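Local coordinates for HTH-type transcriptional regulator yiaJ (Escherichia coli, PDB 1YSQ), which represses transcription of the yiaKLMNOPQRS operon, which may serve the use of 2,3-diketo-L-gulonate, and is represented here by its C-terminal effector-binding-type domain, at residues I150-S155 and K163-P168. Numbering follows the deposited sequence.
With PO4 (phosphate ion), chain C.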
ATOM      1  N   ILE A 150      -5.585  -1.669  -2.149  1.00 20.09           N
ATOM      2  CA  ILE A 150      -6.713  -2.581  -2.322  1.00 20.39           C
ATOM      3  C   ILE A 150      -6.151  -3.994  -2.368  1.00 20.83           C
ATOM      4  O   ILE A 150      -5.226  -4.254  -3.143  1.00 20.87           O
ATOM      5  CB  ILE A 150      -7.474  -2.289  -3.655  1.00 20.14           C
ATOM      6  CG1 ILE A 150      -8.105  -0.887  -3.636  1.00 21.30           C
ATOM      7  CG2 ILE A 150      -8.524  -3.393  -3.910  1.00 21.01           C
ATOM      8  CD1 ILE A 150      -8.753  -0.441  -5.000  1.00 23.35           C
ATOM      9  N   SER A 151      -6.696  -4.916  -1.559  1.00 20.91           N
ATOM     10  CA  SER A 151      -6.285  -6.322  -1.642  1.00 20.81           C
ATOM     11  C   SER A 151      -7.408  -7.108  -2.287  1.00 20.86           C
ATOM     12  O   SER A 151      -8.588  -6.838  -2.032  1.00 21.61           O
ATOM     13  CB  SER A 151      -5.997  -6.942  -0.255  1.00 21.69           C
ATOM     14  OG  SER A 151      -5.218  -6.101   0.585  1.00 23.40           O
ATOM     15  N   LEU A 152      -7.036  -8.086  -3.110  1.00 21.04           N
ATOM     16  CA  LEU A 152      -8.006  -8.934  -3.789  1.00 21.22           C
ATOM     17  C   LEU A 152      -7.296 -10.183  -4.292  1.00 21.34           C
ATOM     18  O   LEU A 152      -6.062 -10.237  -4.285  1.00 21.53           O
ATOM     19  CB  LEU A 152      -8.687  -8.178  -4.944  1.00 20.75           C
ATOM     20  CG  LEU A 152      -7.890  -7.853  -6.215  1.00 21.25           C
ATOM     21  CD1 LEU A 152      -8.859  -7.408  -7.319  1.00 22.72           C
ATOM     22  CD2 LEU A 152      -6.825  -6.790  -5.997  1.00 22.07           C
ATOM     23  N   SER A 153      -8.065 -11.189  -4.715  1.00 21.54           N
ATOM     24  CA  SER A 153      -7.472 -12.394  -5.288  1.00 21.52           C
ATOM     25  C   SER A 153      -6.789 -12.069  -6.620  1.00 22.22           C
ATOM     26  O   SER A 153      -7.275 -11.242  -7.412  1.00 21.34           O
ATOM     27  CB  SER A 153      -8.522 -13.500  -5.498  1.00 22.01           C
ATOM     28  OG  SER A 153      -9.488 -13.095  -6.454  1.00 20.55           O
ATOM     29  N   THR A 154      -5.659 -12.733  -6.862  1.00 22.19           N
ATOM     30  CA  THR A 154      -4.924 -12.570  -8.108  1.00 23.47           C
ATOM     31  C   THR A 154      -5.843 -12.897  -9.289  1.00 23.94           C
ATOM     32  O   THR A 154      -5.812 -12.232 -10.325  1.00 23.68           O
ATOM     33  CB  THR A 154      -3.742 -13.520  -8.112  1.00 23.23           C
ATOM     34  OG1 THR A 154      -2.956 -13.277  -6.940  1.00 23.85           O
ATOM     35  CG2 THR A 154      -2.807 -13.207  -9.291  1.00 23.24           C
ATOM     36  N   SER A 155      -6.661 -13.923  -9.079  1.00 25.50           N
ATOM     37  CA  SER A 155      -7.644 -14.375 -10.039  1.00 27.02           C
ATOM     38  C   SER A 155      -8.582 -13.236 -10.426  1.00 27.06           C
ATOM     39  O   SER A 155      -8.800 -12.976 -11.622  1.00 26.86           O
ATOM     40  CB  SER A 155      -8.439 -15.521  -9.429  1.00 27.47           C
ATOM     41  OG  SER A 155      -9.093 -16.214 -10.456  1.00 33.48           O
ATOM     42  N   LYS A 163      -5.152  -1.353 -13.974  1.00 27.95           N
ATOM     43  CA  LYS A 163      -5.422   0.032 -14.308  1.00 28.33           C
ATOM     44  C   LYS A 163      -6.875   0.378 -14.058  1.00 27.94           C
ATOM     45  O   LYS A 163      -7.189   1.496 -13.646  1.00 27.83           O
ATOM     46  CB  LYS A 163      -5.002   0.346 -15.748  1.00 29.23           C
ATOM     47  CG  LYS A 163      -3.471   0.402 -15.955  1.00 31.82           C
ATOM     48  CD  LYS A 163      -2.774   1.417 -15.024  1.00 37.34           C
ATOM     49  CE  LYS A 163      -1.269   1.588 -15.350  1.00 40.62           C
ATOM     50  NZ  LYS A 163      -0.372   1.303 -14.190  1.00 44.08           N
ATOM     51  N   ASN A 164      -7.767  -0.588 -14.290  1.00 27.43           N
ATOM     52  CA  ASN A 164      -9.182  -0.383 -14.027  1.00 27.31           C
ATOM     53  C   ASN A 164      -9.443  -0.038 -12.559  1.00 27.33           C
ATOM     54  O   ASN A 164     -10.210   0.881 -12.268  1.00 27.38           O
ATOM     55  CB  ASN A 164     -10.011  -1.599 -14.461  1.00 27.84           C
ATOM     56  CG  ASN A 164     -10.136  -1.709 -15.978  1.00 29.09           C
ATOM     57  OD1 ASN A 164     -10.046  -0.708 -16.695  1.00 33.76           O
ATOM     58  ND2 ASN A 164     -10.317  -2.923 -16.472  1.00 27.03           N
ATOM     59  N   LEU A 165      -8.794  -0.764 -11.645  1.00 25.72           N
ATOM     60  CA  LEU A 165      -8.959  -0.523 -10.217  1.00 25.59           C
ATOM     61  C   LEU A 165      -8.088   0.638  -9.724  1.00 24.76           C
ATOM     62  O   LEU A 165      -8.429   1.317  -8.755  1.00 24.16           O
ATOM     63  CB  LEU A 165      -8.632  -1.796  -9.430  1.00 25.95           C
ATOM     64  CG  LEU A 165      -9.730  -2.854  -9.343  1.00 28.90           C
ATOM     65  CD1 LEU A 165      -9.163  -4.133  -8.720  1.00 31.92           C
ATOM     66  CD2 LEU A 165     -10.940  -2.345  -8.525  1.00 29.68           C
ATOM     67  N   LEU A 166      -6.963   0.865 -10.399  1.00 23.93           N
ATOM     68  CA  LEU A 166      -6.047   1.920  -9.991  1.00 23.84           C
ATOM     69  C   LEU A 166      -6.698   3.303 -10.090  1.00 23.73           C
ATOM     70  O   LEU A 166      -6.441   4.194  -9.272  1.00 23.58           O
ATOM     71  CB  LEU A 166      -4.741   1.843 -10.808  1.00 23.60           C
ATOM     72  CG  LEU A 166      -3.643   2.874 -10.587  1.00 24.58           C
ATOM     73  CD1 LEU A 166      -3.227   2.912  -9.124  1.00 22.55           C
ATOM     74  CD2 LEU A 166      -2.437   2.527 -11.458  1.00 24.97           C
ATOM     75  N   LYS A 167      -7.562   3.480 -11.085  1.00 23.34           N
ATOM     76  CA  LYS A 167      -8.217   4.770 -11.257  1.00 24.33           C
ATOM     77  C   LYS A 167      -8.999   5.284 -10.020  1.00 23.27           C
ATOM     78  O   LYS A 167      -8.685   6.374  -9.542  1.00 23.28           O
ATOM     79  CB  LYS A 167      -9.057   4.810 -12.529  1.00 24.33           C
ATOM     80  CG  LYS A 167      -9.475   6.216 -12.905  1.00 28.22           C
ATOM     81  CD  LYS A 167     -10.267   6.199 -14.185  1.00 33.97           C
ATOM     82  CE  LYS A 167     -11.513   7.034 -14.041  1.00 36.53           C
ATOM     83  NZ  LYS A 167     -11.312   8.309 -14.758  1.00 40.03           N
ATOM     84  N   PRO A 168      -9.996   4.557  -9.507  1.00 22.73           N
ATOM     85  CA  PRO A 168     -10.696   5.004  -8.287  1.00 22.38           C
ATOM     86  C   PRO A 168      -9.781   5.008  -7.059  1.00 21.99           C
ATOM     87  O   PRO A 168      -9.947   5.840  -6.170  1.00 21.85           O
ATOM     88  CB  PRO A 168     -11.836   3.979  -8.114  1.00 22.92           C
ATOM     89  CG  PRO A 168     -11.409   2.785  -8.921  1.00 22.60           C
ATOM     90  CD  PRO A 168     -10.590   3.321 -10.060  1.00 23.28           C
TER
HETATM   91  P   PO4 C 302     -12.214 -10.965  -4.641  1.00 25.89           P
HETATM   92  O1  PO4 C 302     -13.121 -12.156  -4.481  1.00 27.20           O
HETATM   93  O2  PO4 C 302     -10.893 -11.417  -5.179  1.00 24.50           O
HETATM   94  O3  PO4 C 302     -12.920  -9.996  -5.540  1.00 28.04           O
HETATM   95  O4  PO4 C 302     -11.993 -10.279  -3.307  1.00 25.03           O
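I150 and L165 mark the nearest approach of the backbones, with I150 CA 8.5 Å from L165 CA, where the end of strand 146-153 packs against the first turns of helix 162-182. No hydrogen bond joins the two segments; between them the packing rests on aliphatic side chains, one of which meets a backbone carbonyl. L165 supplies the helix side of the contact. Its CG lies anti to its own carbonyl carbon (chi1 -81°), and one methyl is sent along the strand to L152, the two leucines meeting tip to tip with L165 CD1 3.6 Å from L152 CD1. I150 reaches from the strand toward the helix two residues earlier. With CG1 anti to its carbonyl carbon and chi2 extended at 173°, its terminal methyl arrives beside the helix backbone, I150 CD1 standing 4.2 Å from L165 O, a loose van der Waals approach of a methyl to a carbonyl oxygen. The two strand residues therefore engage L165 at different places, one at a branch of its side chain and the other at its main chain. L165 also rests on T25 of helix 8-25, I133 of the adjoining strand and V160, while L157 packs against L152. Beyond L152 the strand gives way to helix 154-160, and S153 is the N-cap, its OG bonded to R156 N. A phosphate ion, probably from the crystallisation liquor, sits there: its O2 accepts a bond from S153 N at 2.9 Å (N-H...O 155°). A second bond to O2, from S153 OG, is short at 2.5 Å, and M51 N and L52 N also hold the ion. The contact is plain helix-on-sheet packing, in which the C-terminal helix folds back over an antiparallel sheet in the GAF-like domain of IclR-family regulators.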